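Side-chain contact in lectin (Trichosanthes anguina, PDB 4HR6), which binds galactosides through its beta-trefoil lectin domains, as part of a three-chain, nontoxic homologue of type II ribosome-inactivating proteins: residues Ala152-Gly155 and Asn156-Trp160. Sequence-based numbering, arbitrary orientation.
Sequences ATDG and NTNMW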
loop_
_atom_site.group_PDB
_atom_site.type_symbol
_atom_site.label_atom_id
_atom_site.label_comp_id
_atom_site.label_asym_id
_atom_site.label_seq_id
_atom_site.Cartn_x
_atom_site.Cartn_y
_atom_site.Cartn_z
ATOM N N ALA C 152 -14.201 16.919 -4.026
ATOM C CA ALA C 152 -13.948 18.350 -3.885
ATOM C C ALA C 152 -15.231 19.066 -4.305
ATOM O O ALA C 152 -15.606 19.024 -5.485
ATOM C CB ALA C 152 -12.783 18.790 -4.768
ATOM N N THR C 153 -15.902 19.684 -3.335
ATOM C CA THR C 153 -17.186 20.366 -3.569
ATOM C C THR C 153 -17.097 21.907 -3.554
ATOM O O THR C 153 -16.056 22.494 -3.204
ATOM C CB THR C 153 -18.201 19.943 -2.496
ATOM O OG1 THR C 153 -17.677 20.258 -1.197
ATOM C CG2 THR C 153 -18.486 18.439 -2.591
ATOM N N ASP C 154 -18.208 22.542 -3.935
ATOM C CA ASP C 154 -18.373 23.999 -3.874
ATOM C C ASP C 154 -17.251 24.731 -4.601
ATOM O O ASP C 154 -16.509 25.514 -3.997
ATOM C CB ASP C 154 -18.465 24.458 -2.410
ATOM C CG ASP C 154 -19.710 23.938 -1.710
ATOM O OD1 ASP C 154 -20.705 23.674 -2.403
ATOM O OD2 ASP C 154 -19.708 23.803 -0.469
ATOM N N GLY C 155 -17.127 24.460 -5.899
ATOM C CA GLY C 155 -16.073 25.061 -6.719
ATOM C C GLY C 155 -14.693 24.907 -6.097
ATOM O O GLY C 155 -13.952 25.891 -5.943
ATOM N N ASN C 156 -14.368 23.670 -5.717
ATOM C CA ASN C 156 -13.072 23.307 -5.145
ATOM C C ASN C 156 -12.721 24.049 -3.868
ATOM O O ASN C 156 -11.555 24.373 -3.652
ATOM C CB ASN C 156 -11.944 23.489 -6.170
ATOM C CG ASN C 156 -12.092 22.582 -7.372
ATOM O OD1 ASN C 156 -12.683 21.506 -7.286
ATOM N ND2 ASN C 156 -11.545 23.009 -8.503
ATOM N N THR C 157 -13.712 24.295 -3.011
ATOM C CA THR C 157 -13.458 24.944 -1.715
ATOM C C THR C 157 -13.676 24.006 -0.543
ATOM O O THR C 157 -12.987 24.127 0.466
ATOM C CB THR C 157 -14.332 26.213 -1.495
ATOM O OG1 THR C 157 -15.720 25.863 -1.521
ATOM C CG2 THR C 157 -14.057 27.274 -2.574
ATOM N N ASN C 158 -14.631 23.084 -0.659
ATOM C CA ASN C 158 -14.920 22.118 0.409
ATOM C C ASN C 158 -14.756 20.651 -0.012
ATOM O O ASN C 158 -14.539 20.356 -1.183
ATOM C CB ASN C 158 -16.328 22.343 0.934
ATOM C CG ASN C 158 -16.353 23.285 2.107
ATOM O OD1 ASN C 158 -15.883 24.419 2.012
ATOM N ND2 ASN C 158 -16.886 22.815 3.234
ATOM N N MET C 159 -14.863 19.737 0.948
ATOM C CA MET C 159 -14.812 18.310 0.626
ATOM C C MET C 159 -15.601 17.411 1.575
ATOM O O MET C 159 -15.644 17.645 2.778
ATOM C CB MET C 159 -13.352 17.826 0.508
ATOM C CG MET C 159 -12.600 17.674 1.820
ATOM S SD MET C 159 -11.150 16.617 1.603
ATOM C CE MET C 159 -11.109 15.818 3.206
ATOM N N TRP C 160 -16.246 16.398 0.999
ATOM C CA TRP C 160 -16.932 15.351 1.757
ATOM C C TRP C 160 -17.152 14.111 0.875
ATOM O O TRP C 160 -16.725 14.060 -0.282
ATOM C CB TRP C 160 -18.273 15.859 2.325
ATOM C CG TRP C 160 -19.200 16.457 1.302
ATOM C CD1 TRP C 160 -19.893 15.802 0.324
ATOM C CD2 TRP C 160 -19.536 17.843 1.169
ATOM N NE1 TRP C 160 -20.627 16.699 -0.427
ATOM C CE2 TRP C 160 -20.434 17.956 0.084
ATOM C CE3 TRP C 160 -19.169 19.000 1.869
ATOM C CZ2 TRP C 160 -20.962 19.183 -0.323
ATOM C CZ3 TRP C 160 -19.694 20.215 1.464
ATOM C CH2 TRP C 160 -20.582 20.297 0.377
HETATM O O HOH W 1 -15.590 21.279 -7.234
#
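Thr153 lays its methyl over the indole of Trp160, CG2 standing 3.7 Å from the centroid of the five-membered ring in a CH-pi contact displaced toward the rim. Its hydroxyl lies over the same face: OG1 is 3.3 Å from CH2 of Trp160. The threonine can set both branches on the ring because CG2 is anti to its carbonyl carbon while OG1 sits between that carbon and the backbone N (chi1 58°). From outside the turn, Glu162 accepts a hydrogen bond from NE1 and Lys245 forms a cation-pi pair with the ring, partners that would hold the indole in place beside the threonine. OD2 of Asp154 approaches CH2 of Trp160 obliquely (3.7 Å), its carboxylate plane 78° from the ring.

Beneath this side-chain pairing, the backbone shows how a turn can be joined to its strands through a shared acceptor. Thr153 O takes hydrogen bonds from Thr157 N, nearly in line with the C=O bond (165°), and from Asn158 N, above the carbonyl plane, each 3.0 Å long; Thr153 N returns one to Asn158 O. Asp154, Gly155 and Asn156, all with positive phi in the left-handed helical region, curl the chain back. Across this curl a water donates to Ala152 O and Asn156 OD1. Farther round, OG1 of Thr157 donates to Asp154 O (2.6 Å), with a weak bond from Thr157 N to the same oxygen. With Thr157 and Asn158 both facing Thr153, this is a classic beta bulge at the turn end of the antiparallel hairpin of strands 148-153 and 158-163 in a ricin-type beta-trefoil domain.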